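PDB 3IMM: putative secreted glycosylhydrolase from Parabacteroides distasonis ATCC 8503, which is probably a secreted hydrolase acting on sugars, a member of the 3-keto-disaccharide hydrolase family with a concanavalin-like fold. Local coordinates for residues Lys6-Phe11 with Ile196-Leu201; Ala85-Glu90 with Val111-Val116; Lys150-Thr155 with Pro170-Pro175; Val66-Asp71 with Ile127-Gln132. All blocks are in the same frame, centred on the assembly; numbering follows the deposited sequence. Where two conformers were deposited one is given.

Interaction 1. Residues Lys6-Phe11 with Ile196-Leu201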
loop_
_atom_site.group_PDB
_atom_site.type_symbol
_atom_site.label_atom_id
_atom_site.label_comp_id
_atom_site.label_asym_id
_atom_site.label_seq_id
_atom_site.Cartn_x
_atom_site.Cartn_y
_atom_site.Cartn_z
ATOM N N LYS A 6 -17.133 -12.779 -4.905
ATOM C CA LYS A 6 -17.710 -11.425 -4.995
ATOM C C LYS A 6 -16.976 -10.401 -4.131
ATOM O O LYS A 6 -16.319 -10.755 -3.144
ATOM C CB LYS A 6 -19.166 -11.427 -4.568
ATOM C CG LYS A 6 -20.118 -12.018 -5.598
ATOM C CD LYS A 6 -21.517 -12.123 -5.017
ATOM C CE LYS A 6 -22.345 -13.217 -5.735
ATOM N NZ LYS A 6 -22.372 -13.027 -7.213
ATOM N N TRP A 7 -17.135 -9.128 -4.492
ATOM C CA TRP A 7 -16.470 -8.018 -3.803
ATOM C C TRP A 7 -17.153 -7.788 -2.490
ATOM O O TRP A 7 -18.370 -7.846 -2.426
ATOM C CB TRP A 7 -16.607 -6.708 -4.592
ATOM C CG TRP A 7 -15.847 -6.631 -5.858
ATOM C CD1 TRP A 7 -16.364 -6.653 -7.131
ATOM C CD2 TRP A 7 -14.436 -6.488 -6.001
ATOM N NE1 TRP A 7 -15.350 -6.528 -8.048
ATOM C CE2 TRP A 7 -14.154 -6.442 -7.383
ATOM C CE3 TRP A 7 -13.373 -6.428 -5.097
ATOM C CZ2 TRP A 7 -12.851 -6.323 -7.884
ATOM C CZ3 TRP A 7 -12.078 -6.311 -5.598
ATOM C CH2 TRP A 7 -11.836 -6.272 -6.985
ATOM N N LYS A 8 -16.387 -7.514 -1.461
ATOM C CA LYS A 8 -16.957 -6.965 -0.236
ATOM C C LYS A 8 -16.109 -5.777 0.239
ATOM O O LYS A 8 -14.872 -5.724 -0.014
ATOM C CB LYS A 8 -17.036 -8.037 0.855
ATOM C CG LYS A 8 -15.700 -8.294 1.536
ATOM C CD LYS A 8 -15.742 -9.469 2.516
ATOM C CE LYS A 8 -14.337 -9.747 3.058
ATOM N NZ LYS A 8 -14.204 -10.844 4.058
ATOM N N PRO A 9 -16.761 -4.825 0.919
ATOM C CA PRO A 9 -16.028 -3.748 1.533
ATOM C C PRO A 9 -14.959 -4.311 2.496
ATOM O O PRO A 9 -15.249 -5.185 3.319
ATOM C CB PRO A 9 -17.116 -2.972 2.271
ATOM C CG PRO A 9 -18.247 -3.871 2.369
ATOM C CD PRO A 9 -18.216 -4.698 1.181
ATOM N N LEU A 10 -13.733 -3.845 2.364
ATOM C CA LEU A 10 -12.636 -4.428 3.125
ATOM C C LEU A 10 -12.889 -4.315 4.629
ATOM O O LEU A 10 -12.515 -5.198 5.384
ATOM C CB LEU A 10 -11.319 -3.722 2.759
ATOM C CG LEU A 10 -10.059 -4.170 3.485
ATOM C CD1 LEU A 10 -9.701 -5.667 3.159
ATOM C CD2 LEU A 10 -8.876 -3.184 3.172
ATOM N N PHE A 11 -13.481 -3.211 5.066
ATOM C CA PHE A 11 -13.631 -2.968 6.485
ATOM C C PHE A 11 -15.086 -3.086 6.886
ATOM O O PHE A 11 -15.450 -2.662 7.976
ATOM C CB PHE A 11 -13.055 -1.594 6.916
ATOM C CG PHE A 11 -11.582 -1.427 6.663
ATOM C CD1 PHE A 11 -10.659 -2.393 7.078
ATOM C CD2 PHE A 11 -11.105 -0.284 6.025
ATOM C CE1 PHE A 11 -9.304 -2.232 6.841
ATOM C CE2 PHE A 11 -9.739 -0.093 5.833
ATOM C CZ PHE A 11 -8.833 -1.073 6.229
ATOM N N ILE A 196 -12.951 0.916 -0.859
ATOM C CA ILE A 196 -11.954 -0.095 -0.519
ATOM C C ILE A 196 -12.673 -1.429 -0.386
ATOM O O ILE A 196 -13.513 -1.632 0.519
ATOM C CB ILE A 196 -11.211 0.231 0.741
ATOM C CG1 ILE A 196 -10.776 1.689 0.759
ATOM C CG2 ILE A 196 -9.992 -0.668 0.911
ATOM C CD1 ILE A 196 -10.526 2.196 2.145
ATOM N N LYS A 197 -12.345 -2.332 -1.302
ATOM C CA LYS A 197 -13.011 -3.617 -1.428
ATOM C C LYS A 197 -12.064 -4.732 -1.833
ATOM O O LYS A 197 -10.970 -4.514 -2.335
ATOM C CB LYS A 197 -14.185 -3.528 -2.418
ATOM C CG LYS A 197 -13.804 -3.025 -3.838
ATOM C CD LYS A 197 -15.047 -2.783 -4.640
ATOM C CE LYS A 197 -14.816 -2.835 -6.168
ATOM N NZ LYS A 197 -16.125 -2.551 -6.868
ATOM N N ILE A 198 -12.490 -5.943 -1.577
ATOM C CA ILE A 198 -11.640 -7.095 -1.742
ATOM C C ILE A 198 -12.481 -8.273 -2.272
ATOM O O ILE A 198 -13.671 -8.377 -1.997
ATOM C CB ILE A 198 -10.930 -7.443 -0.412
ATOM C CG1 ILE A 198 -9.872 -8.519 -0.626
ATOM C CG2 ILE A 198 -11.949 -7.876 0.701
ATOM C CD1 ILE A 198 -8.938 -8.673 0.564
ATOM N N ARG A 199 -11.864 -9.127 -3.074
ATOM C CA ARG A 199 -12.430 -10.441 -3.358
ATOM C C ARG A 199 -11.336 -11.454 -3.599
ATOM O O ARG A 199 -10.198 -11.097 -3.877
ATOM C CB ARG A 199 -13.372 -10.388 -4.533
ATOM C CG ARG A 199 -12.731 -10.134 -5.805
ATOM C CD ARG A 199 -13.704 -10.250 -6.980
ATOM N NE ARG A 199 -12.994 -9.747 -8.156
ATOM C CZ ARG A 199 -13.567 -9.411 -9.304
ATOM N NH1 ARG A 199 -14.876 -9.499 -9.460
ATOM N NH2 ARG A 199 -12.819 -8.921 -10.279
ATOM N N SER A 200 -11.683 -12.731 -3.495
ATOM C CA SER A 200 -10.705 -13.788 -3.683
ATOM C C SER A 200 -10.373 -13.972 -5.157
ATOM O O SER A 200 -11.187 -13.702 -6.029
ATOM C CB SER A 200 -11.207 -15.092 -3.083
ATOM O OG SER A 200 -11.494 -14.876 -1.697
ATOM N N LEU A 201 -9.158 -14.418 -5.421
ATOM C CA LEU A 201 -8.764 -14.786 -6.772
ATOM C C LEU A 201 -9.296 -16.214 -7.051
ATOM O O LEU A 201 -9.474 -17.031 -6.143
ATOM C CB LEU A 201 -7.243 -14.704 -6.937
ATOM C CG LEU A 201 -6.595 -13.331 -6.785
ATOM C CD1 LEU A 201 -5.067 -13.435 -6.864
ATOM C CD2 LEU A 201 -7.112 -12.353 -7.833
ATOM O OXT LEU A 201 -9.622 -16.606 -8.176
HETATM O O HOH W 1 -14.262 -0.863 3.722
#
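Lys8 and Ile198 form an antiparallel hydrogen-bonded pair, Lys8 N giving to Ile198 O over 2.9 Å and Ile198 N giving back to Lys8 O, and Leu10 N gives to Ile196 O at 2.9 Å. Between these rungs the chains come close, Lys197 CA resting 3.1 Å from Lys8 O. Trp7 is clasped between two cationic side chains. Over one face of its indole runs Lys197, whose CE stands 3.8 Å from the centroid of the five-membered ring in a CH-pi contact while NZ makes a cation-pi contact 4.1 Å from the same centroid. Arg199 covers the opposite face: its CG sits over the six-membered ring, and its guanidinium lies nearly parallel to the indole, offset toward the rim by CZ2, the planes 19° apart. Each chain leaves with CG between its backbone N and carbonyl carbon (chi1 57° for Lys197, 69° for Arg199) and then runs extended, which carries it across the indole. Through its backbone bonds the short strand 8-9 is added to the edge of the larger sheet of a concanavalin-like beta sandwich, next to the C-terminal strand 191-200. Arg199 NE also makes a salt bridge with Glu50 on the next strand. An alanine at Trp7 would probably open a gap between Lys197 and Arg199, costing Lys197 NZ its cation-pi partner and leaving Arg199 held mainly by Glu50. Leu10 points inward, its branched end suited to the core: CD2 meets Ile196 CG2 at 3.6 Å, and CD1 touches Ile198 CG2. Ile198 CG2 also supports the aliphatic stem of Lys8, whose NZ bonds to Tyr46 OH.

Interaction 2. Residues Ala85-Glu90 with Val111-Val116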
loop_
_atom_site.group_PDB
_atom_site.type_symbol
_atom_site.label_atom_id
_atom_site.label_comp_id
_atom_site.label_asym_id
_atom_site.label_seq_id
_atom_site.Cartn_x
_atom_site.Cartn_y
_atom_site.Cartn_z
ATOM N N ALA A 85 2.003 7.666 -3.546
ATOM C CA ALA A 85 2.768 8.883 -3.473
ATOM C C ALA A 85 2.340 9.853 -4.544
ATOM O O ALA A 85 1.935 9.467 -5.635
ATOM C CB ALA A 85 4.302 8.591 -3.589
ATOM N N ASP A 86 2.462 11.126 -4.212
ATOM C CA ASP A 86 2.362 12.204 -5.195
ATOM C C ASP A 86 3.629 12.324 -6.024
ATOM O O ASP A 86 4.520 13.079 -5.694
ATOM C CB ASP A 86 2.100 13.555 -4.499
ATOM C CG ASP A 86 2.088 14.712 -5.476
ATOM O OD1 ASP A 86 1.800 14.464 -6.676
ATOM O OD2 ASP A 86 2.360 15.858 -5.058
ATOM N N ASP A 87 3.687 11.599 -7.132
ATOM C CA ASP A 87 4.846 11.638 -8.016
ATOM C C ASP A 87 5.108 13.033 -8.638
ATOM O O ASP A 87 6.136 13.247 -9.262
ATOM C CB ASP A 87 4.659 10.613 -9.159
ATOM C CG ASP A 87 4.787 9.190 -8.705
ATOM O OD1 ASP A 87 5.005 8.962 -7.520
ATOM O OD2 ASP A 87 4.665 8.265 -9.530
ATOM N N HIS A 88 4.159 13.944 -8.547
ATOM C CA HIS A 88 4.320 15.245 -9.188
ATOM C C HIS A 88 5.012 16.238 -8.283
ATOM O O HIS A 88 5.268 17.333 -8.692
ATOM C CB HIS A 88 2.971 15.798 -9.609
ATOM C CG HIS A 88 2.174 14.841 -10.429
ATOM N ND1 HIS A 88 2.301 14.749 -11.795
ATOM C CD2 HIS A 88 1.268 13.903 -10.068
ATOM C CE1 HIS A 88 1.492 13.804 -12.244
ATOM N NE2 HIS A 88 0.859 13.274 -11.216
ATOM N N CYS A 89 5.276 15.857 -7.042
ATOM C CA CYS A 89 6.073 16.678 -6.131
ATOM C C CYS A 89 7.470 16.096 -6.153
ATOM O O CYS A 89 7.617 14.906 -5.892
ATOM C CB CYS A 89 5.507 16.557 -4.722
ATOM S SG CYS A 89 6.324 17.551 -3.562
ATOM N N GLU A 90 8.470 16.894 -6.472
ATOM C CA GLU A 90 9.849 16.394 -6.523
ATOM C C GLU A 90 10.674 16.977 -5.386
ATOM O O GLU A 90 11.503 17.820 -5.628
ATOM C CB GLU A 90 10.488 16.745 -7.886
ATOM N N VAL A 111 7.047 0.801 -13.406
ATOM C CA VAL A 111 7.652 0.862 -14.740
ATOM C C VAL A 111 7.514 2.266 -15.342
ATOM O O VAL A 111 8.384 2.702 -16.108
ATOM C CB VAL A 111 7.174 -0.261 -15.731
ATOM C CG1 VAL A 111 7.792 -1.639 -15.318
ATOM C CG2 VAL A 111 5.662 -0.336 -15.887
ATOM N N GLN A 112 6.440 2.981 -15.001
ATOM C CA GLN A 112 6.348 4.404 -15.368
ATOM C C GLN A 112 5.947 5.148 -14.133
ATOM O O GLN A 112 5.262 4.587 -13.278
ATOM C CB GLN A 112 5.295 4.697 -16.445
ATOM C CG GLN A 112 4.662 3.503 -17.199
ATOM C CD GLN A 112 3.324 3.889 -17.909
ATOM O OE1 GLN A 112 2.485 3.020 -18.228
ATOM N NE2 GLN A 112 3.127 5.202 -18.139
ATOM N N ASP A 113 6.360 6.410 -14.027
ATOM C CA ASP A 113 5.833 7.247 -12.943
ATOM C C ASP A 113 4.930 8.300 -13.568
ATOM O O ASP A 113 4.773 8.375 -14.801
ATOM C CB ASP A 113 6.927 7.860 -12.021
ATOM C CG ASP A 113 7.696 9.028 -12.680
ATOM O OD1 ASP A 113 7.836 9.032 -13.948
ATOM O OD2 ASP A 113 8.163 9.928 -11.924
ATOM N N LYS A 114 4.339 9.081 -12.670
ATOM C CA LYS A 114 3.322 10.047 -12.992
ATOM C C LYS A 114 2.175 9.383 -13.773
ATOM O O LYS A 114 1.501 10.011 -14.581
ATOM C CB LYS A 114 3.949 11.225 -13.718
ATOM C CG LYS A 114 5.013 11.945 -12.916
ATOM C CD LYS A 114 5.471 13.207 -13.678
ATOM C CE LYS A 114 6.567 13.931 -12.926
ATOM N NZ LYS A 114 6.623 15.360 -13.343
ATOM N N VAL A 115 1.929 8.115 -13.470
ATOM C CA VAL A 115 0.616 7.505 -13.745
ATOM C C VAL A 115 -0.433 8.008 -12.719
ATOM O O VAL A 115 -1.617 8.106 -13.013
ATOM C CB VAL A 115 0.732 5.991 -13.759
ATOM C CG1 VAL A 115 -0.639 5.321 -13.975
ATOM C CG2 VAL A 115 1.779 5.581 -14.857
ATOM N N VAL A 116 0.009 8.315 -11.510
ATOM C CA VAL A 116 -0.853 8.887 -10.505
ATOM C C VAL A 116 -1.264 10.254 -11.017
ATOM O O VAL A 116 -0.507 10.941 -11.691
ATOM C CB VAL A 116 -0.150 8.997 -9.117
ATOM C CG1 VAL A 116 1.018 9.970 -9.164
ATOM C CG2 VAL A 116 -1.144 9.414 -8.018
HETATM O O HOH W 2 2.695 7.066 -10.679
HETATM O O HOH W 3 8.193 11.812 -9.968
HETATM O O HOH W 4 4.019 16.241 -13.047
#
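Asp87 OD2 is gripped by the backbone N of Lys114, 3.3 Å away along its anti lone pair, and by a water that donates to it at 2.6 Å. That water also accepts from Val116 N, so one carboxylate oxygen ties down two amides of the facing loop, while Asp87 OD1 takes the N-H of Cys101. An aspartate suits this place because its short chain puts both oxygens among backbone donors. Asp113 OD2 lies 4.6 Å from Asp87 OD2, a like-charge approach; a second water bridges Asp113 OD2 to Asp87 O. The shorter direct bond runs from His88 NE2 to Val116 O at 2.7 Å, the oxygen near the plane of the imidazole but the nitrogen 43° out of the carbonyl plane. His88 is held in a type I beta turn from Asp86 to Cys89, where Asp86 OD1 accepts from His88 N in an Asx turn. This turn follows strand 80-85, an edge strand of the five-stranded sheet, and the contact pins it to the far part of the long loop leading to strand 122-130. Val116 directs its side chain toward the 85-90 segment, CG1 lying 3.7 Å from Asp87 CB. Lys114, its chain extended beyond CG, passes beside the imidazole, and one water joins its NZ (2.8 Å) to His88 ND1.

Interaction 3. Residues Lys150-Thr155 with Pro170-Pro175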
loop_
_atom_site.group_PDB
_atom_site.type_symbol
_atom_site.label_atom_id
_atom_site.label_comp_id
_atom_site.label_asym_id
_atom_site.label_seq_id
_atom_site.Cartn_x
_atom_site.Cartn_y
_atom_site.Cartn_z
ATOM N N LYS A 150 12.406 -13.738 -5.909
ATOM C CA LYS A 150 13.664 -13.133 -6.351
ATOM C C LYS A 150 14.350 -12.367 -5.246
ATOM O O LYS A 150 15.539 -12.092 -5.334
ATOM C CB LYS A 150 13.446 -12.176 -7.513
ATOM C CG LYS A 150 12.900 -12.828 -8.786
ATOM C CD LYS A 150 12.491 -11.766 -9.847
ATOM C CE LYS A 150 13.698 -11.130 -10.566
ATOM N NZ LYS A 150 13.368 -9.712 -10.973
ATOM N N TRP A 151 13.615 -12.001 -4.205
ATOM C CA TRP A 151 14.171 -11.153 -3.136
ATOM C C TRP A 151 14.809 -12.046 -2.061
ATOM O O TRP A 151 14.278 -12.192 -0.947
ATOM C CB TRP A 151 13.072 -10.248 -2.550
ATOM C CG TRP A 151 12.952 -8.955 -3.286
ATOM C CD1 TRP A 151 13.447 -7.739 -2.890
ATOM C CD2 TRP A 151 12.358 -8.755 -4.574
ATOM N NE1 TRP A 151 13.183 -6.798 -3.862
ATOM C CE2 TRP A 151 12.526 -7.406 -4.908
ATOM C CE3 TRP A 151 11.720 -9.585 -5.477
ATOM C CZ2 TRP A 151 12.076 -6.879 -6.106
ATOM C CZ3 TRP A 151 11.246 -9.037 -6.673
ATOM C CH2 TRP A 151 11.420 -7.705 -6.963
ATOM N N THR A 152 15.933 -12.650 -2.436
ATOM C CA THR A 152 16.684 -13.528 -1.566
ATOM C C THR A 152 17.504 -12.729 -0.553
ATOM O O THR A 152 17.818 -13.230 0.512
ATOM C CB THR A 152 17.598 -14.439 -2.370
ATOM O OG1 THR A 152 18.369 -13.626 -3.263
ATOM C CG2 THR A 152 16.787 -15.488 -3.142
ATOM N N SER A 153 17.792 -11.474 -0.875
ATOM C CA SER A 153 18.467 -10.566 0.039
ATOM C C SER A 153 17.489 -9.605 0.718
ATOM O O SER A 153 16.563 -9.056 0.087
ATOM C CB SER A 153 19.590 -9.802 -0.712
ATOM O OG SER A 153 20.165 -8.747 0.043
ATOM N N GLY A 154 17.703 -9.414 2.023
ATOM C CA GLY A 154 17.124 -8.315 2.773
ATOM C C GLY A 154 17.889 -6.992 2.728
ATOM O O GLY A 154 17.460 -6.022 3.320
ATOM N N THR A 155 19.009 -6.938 2.026
ATOM C CA THR A 155 19.801 -5.707 1.974
ATOM C C THR A 155 19.918 -5.114 0.539
ATOM O O THR A 155 20.101 -3.884 0.370
ATOM C CB THR A 155 21.212 -5.907 2.632
ATOM O OG1 THR A 155 21.949 -6.903 1.927
ATOM C CG2 THR A 155 21.125 -6.375 4.094
ATOM N N PRO A 170 14.238 -10.814 4.172
ATOM C CA PRO A 170 14.184 -11.125 2.735
ATOM C C PRO A 170 12.753 -11.432 2.298
ATOM O O PRO A 170 12.082 -12.268 2.912
ATOM C CB PRO A 170 15.070 -12.368 2.606
ATOM C CG PRO A 170 15.981 -12.321 3.747
ATOM C CD PRO A 170 15.176 -11.702 4.874
ATOM N N PHE A 171 12.277 -10.756 1.261
ATOM C CA PHE A 171 10.900 -10.992 0.799
ATOM C C PHE A 171 10.668 -12.401 0.276
ATOM O O PHE A 171 9.543 -12.874 0.322
ATOM C CB PHE A 171 10.458 -9.915 -0.219
ATOM C CG PHE A 171 9.893 -8.641 0.424
ATOM C CD1 PHE A 171 10.163 -8.308 1.743
ATOM C CD2 PHE A 171 9.138 -7.754 -0.334
ATOM C CE1 PHE A 171 9.647 -7.121 2.323
ATOM C CE2 PHE A 171 8.624 -6.595 0.238
ATOM C CZ PHE A 171 8.890 -6.273 1.560
ATOM N N ALA A 172 11.723 -13.090 -0.180
ATOM C CA ALA A 172 11.622 -14.483 -0.583
ATOM C C ALA A 172 11.174 -15.424 0.527
ATOM O O ALA A 172 10.666 -16.502 0.238
ATOM C CB ALA A 172 12.932 -14.985 -1.196
ATOM N N GLU A 173 11.337 -15.020 1.782
ATOM C CA GLU A 173 10.980 -15.886 2.907
ATOM C C GLU A 173 9.806 -15.294 3.701
ATOM O O GLU A 173 9.424 -15.821 4.749
ATOM C CB GLU A 173 12.193 -16.125 3.816
ATOM C CG GLU A 173 13.579 -15.964 3.169
ATOM C CD GLU A 173 14.003 -17.098 2.235
ATOM O OE1 GLU A 173 13.331 -18.152 2.188
ATOM O OE2 GLU A 173 15.033 -16.918 1.538
ATOM N N LEU A 174 9.235 -14.196 3.204
ATOM C CA LEU A 174 8.061 -13.598 3.819
ATOM C C LEU A 174 6.815 -14.470 3.533
ATOM O O LEU A 174 6.648 -14.981 2.401
ATOM C CB LEU A 174 7.882 -12.156 3.315
ATOM C CG LEU A 174 7.912 -11.034 4.362
ATOM C CD1 LEU A 174 9.100 -11.068 5.242
ATOM C CD2 LEU A 174 7.776 -9.720 3.683
ATOM N N PRO A 175 5.999 -14.717 4.577
ATOM C CA PRO A 175 4.667 -15.286 4.371
ATOM C C PRO A 175 3.794 -14.430 3.439
ATOM O O PRO A 175 3.909 -13.184 3.431
ATOM C CB PRO A 175 4.071 -15.309 5.790
ATOM C CG PRO A 175 5.266 -15.329 6.714
ATOM C CD PRO A 175 6.315 -14.526 6.013
HETATM O O HOH W 5 13.972 -8.595 0.518
#
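Trp151 and Phe171 both set CG beside the backbone N, at chi1 -89° and -85°, and Trp151 CB meets Phe171 CB at 3.5 Å while the rings lead off into the interior. The contact belongs to the long loop between strands 141-147 and 179-182, which lie in different sheets of the beta sandwich; here a bend centred on Trp151, an inverse gamma turn, packs against the short 3-10 segment 171-173. Both rings also meet His107, Phe171 by stacking, and Trp151 NE1 donates to Asn157 OD1, which fixes the rotation of the indole. The two backbones are joined directly by Ala172 N, which donates a hydrogen bond to Trp151 O at 2.8 Å. A small residue is well suited here, for Ala172 CB lies 3.1 Å from Trp151 O. Next along, the ring of Pro170 settles against the bend: Pro170 CB is 3.6 Å from Thr152 O, and its CG comes within 3.8 Å of Gly154 N. Proline at the head of the 3-10 segment has no N-H to satisfy, while its own carbonyl accepts from Glu173 N. A water completes the join, donating to Ser153 O at 2.7 Å and accepting from Phe171 N at 2.8 Å.

Interaction 4. Residues Val66-Asp71 with Ile127-Gln132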
loop_
_atom_site.group_PDB
_atom_site.type_symbol
_atom_site.label_atom_id
_atom_site.label_comp_id
_atom_site.label_asym_id
_atom_site.label_seq_id
_atom_site.Cartn_x
_atom_site.Cartn_y
_atom_site.Cartn_z
ATOM N N VAL A 66 -0.671 -1.768 3.036
ATOM C CA VAL A 66 0.130 -2.840 3.615
ATOM C C VAL A 66 -0.609 -4.149 3.441
ATOM O O VAL A 66 -1.782 -4.223 3.721
ATOM C CB VAL A 66 0.458 -2.552 5.091
ATOM C CG1 VAL A 66 1.296 -3.653 5.699
ATOM C CG2 VAL A 66 1.211 -1.207 5.184
ATOM N N VAL A 67 0.071 -5.163 2.932
ATOM C CA VAL A 67 -0.522 -6.502 2.758
ATOM C C VAL A 67 0.398 -7.509 3.435
ATOM O O VAL A 67 1.562 -7.195 3.800
ATOM C CB VAL A 67 -0.769 -6.873 1.256
ATOM C CG1 VAL A 67 -1.744 -5.860 0.605
ATOM C CG2 VAL A 67 0.572 -6.972 0.434
ATOM N N TYR A 68 -0.136 -8.702 3.664
ATOM C CA TYR A 68 0.657 -9.802 4.177
ATOM C C TYR A 68 1.297 -9.453 5.518
ATOM O O TYR A 68 2.450 -9.843 5.794
ATOM C CB TYR A 68 1.769 -10.161 3.153
ATOM C CG TYR A 68 1.335 -10.692 1.813
ATOM C CD1 TYR A 68 0.030 -11.089 1.582
ATOM C CD2 TYR A 68 2.283 -10.896 0.782
ATOM C CE1 TYR A 68 -0.350 -11.600 0.372
ATOM C CE2 TYR A 68 1.909 -11.446 -0.435
ATOM C CZ TYR A 68 0.597 -11.801 -0.627
ATOM O OH TYR A 68 0.184 -12.357 -1.807
ATOM N N CYS A 69 0.573 -8.712 6.346
ATOM C CA CYS A 69 1.101 -8.301 7.637
ATOM C C CYS A 69 0.872 -9.378 8.675
ATOM O O CYS A 69 -0.246 -9.739 8.947
ATOM C CB CYS A 69 0.510 -6.969 8.106
ATOM S SG CYS A 69 1.156 -6.499 9.674
ATOM N N THR A 70 1.959 -9.883 9.256
ATOM C CA THR A 70 1.882 -10.993 10.196
ATOM C C THR A 70 1.999 -10.485 11.640
ATOM O O THR A 70 1.873 -11.270 12.575
ATOM C CB THR A 70 2.975 -12.056 9.901
ATOM O OG1 THR A 70 4.269 -11.450 9.964
ATOM C CG2 THR A 70 2.777 -12.693 8.503
ATOM N N ASP A 71 2.148 -9.169 11.809
ATOM C CA ASP A 71 2.187 -8.557 13.120
ATOM C C ASP A 71 1.782 -7.113 12.980
ATOM O O ASP A 71 2.555 -6.312 12.468
ATOM C CB ASP A 71 3.622 -8.638 13.647
ATOM C CG ASP A 71 3.769 -8.147 15.088
ATOM O OD1 ASP A 71 3.005 -7.250 15.531
ATOM O OD2 ASP A 71 4.680 -8.658 15.755
ATOM N N ILE A 127 -4.682 -4.185 -6.503
ATOM C CA ILE A 127 -3.499 -4.942 -6.074
ATOM C C ILE A 127 -3.913 -6.402 -6.062
ATOM O O ILE A 127 -4.823 -6.766 -5.353
ATOM C CB ILE A 127 -2.992 -4.515 -4.694
ATOM C CG1 ILE A 127 -2.798 -3.000 -4.642
ATOM C CG2 ILE A 127 -1.688 -5.201 -4.350
ATOM C CD1 ILE A 127 -2.585 -2.484 -3.212
ATOM N N LYS A 128 -3.272 -7.211 -6.887
ATOM C CA LYS A 128 -3.538 -8.636 -6.969
ATOM C C LYS A 128 -2.422 -9.346 -6.226
ATOM O O LYS A 128 -1.237 -9.222 -6.576
ATOM C CB LYS A 128 -3.625 -9.135 -8.427
ATOM C CG LYS A 128 -4.620 -8.368 -9.305
ATOM C CD LYS A 128 -4.848 -9.011 -10.694
ATOM C CE LYS A 128 -6.084 -9.878 -10.735
ATOM N NZ LYS A 128 -6.225 -10.665 -11.983
ATOM N N CYS A 129 -2.816 -10.079 -5.186
ATOM C CA CYS A 129 -1.870 -10.726 -4.300
ATOM C C CYS A 129 -2.047 -12.237 -4.361
ATOM O O CYS A 129 -2.882 -12.814 -3.682
ATOM C CB CYS A 129 -2.041 -10.197 -2.901
ATOM S SG CYS A 129 -1.559 -8.457 -2.715
ATOM N N ALA A 130 -1.236 -12.865 -5.196
ATOM C CA ALA A 130 -1.353 -14.277 -5.494
ATOM C C ALA A 130 -0.106 -14.977 -4.984
ATOM O O ALA A 130 0.856 -15.173 -5.714
ATOM C CB ALA A 130 -1.558 -14.497 -7.031
ATOM N N GLY A 131 -0.120 -15.341 -3.701
ATOM C CA GLY A 131 1.091 -15.827 -3.041
ATOM C C GLY A 131 2.259 -14.868 -3.260
ATOM O O GLY A 131 2.153 -13.668 -2.977
ATOM N N GLN A 132 3.367 -15.384 -3.778
ATOM C CA GLN A 132 4.587 -14.568 -4.005
ATOM C C GLN A 132 4.498 -13.564 -5.156
ATOM O O GLN A 132 5.420 -12.757 -5.350
ATOM C CB GLN A 132 5.807 -15.474 -4.194
ATOM C CG GLN A 132 6.300 -16.036 -2.884
ATOM C CD GLN A 132 7.502 -16.934 -3.061
ATOM O OE1 GLN A 132 7.584 -17.678 -4.014
ATOM N NE2 GLN A 132 8.426 -16.865 -2.138
HETATM O O HOH W 6 -1.464 -14.464 -1.279
#
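Two hydrogen-bonding links hold Tyr68 to the 127-132 segment, one direct and one through water. Tyr68 OH donates to Gly131 O at 2.6 Å, in the carbonyl plane and on a lone pair, and it accepts from a water 2.7 Å away that in turn accepts a hydrogen bond from Gly131 N. The phenol and its water thus serve both the carbonyl and the amide of the glycine that follows strand 122-130. The contact spans the interior of the beta sandwich: strand 62-69 belongs to one sheet and strand 122-130 to the other, and the long, polar-tipped tyrosine is suited to bridging them at the point where its own chain turns a corner. Gly131 has a positive phi of 51°, a conformation that glycine adopts readily. A phenylalanine at Tyr68 would probably leave Gly131 O without this donor and the bridging water without one of its partners. Apolar packing accompanies these bonds. Cys129 CB lies 3.8 Å from Tyr68 CZ, and Phe49 of the neighbouring strand touches Val67, Tyr68 and Cys129 alike. The sulfur contacts are looser: Cys129 SG is 5.0 Å from the centroid of the Tyr68 ring, oblique to it, and Val67 CG2 approaches Cys129 SG to 4.1 Å.

In the fold
From the N terminus the chain enters interaction 1 at once, but that contact closes only when 196-201 returns, so it encloses the other three. Interaction 4 opens next at 66-71 and closes at 127-132, joining the two sheets of the sandwich, and interaction 2 is nested within it, drawing together the loop between strands 80-85 and 122-130. Interaction 3 follows in series, folding the loop from strand 141-147 to strand 179-182. None of the loops cross. Interactions 1 and 4 meet where Leu201 packs on Ala130, and Pro175 of interaction 3 touches Tyr68 and Thr70 of interaction 4. Interaction 2 stands apart, its centre about 23 Å from that of interaction 4.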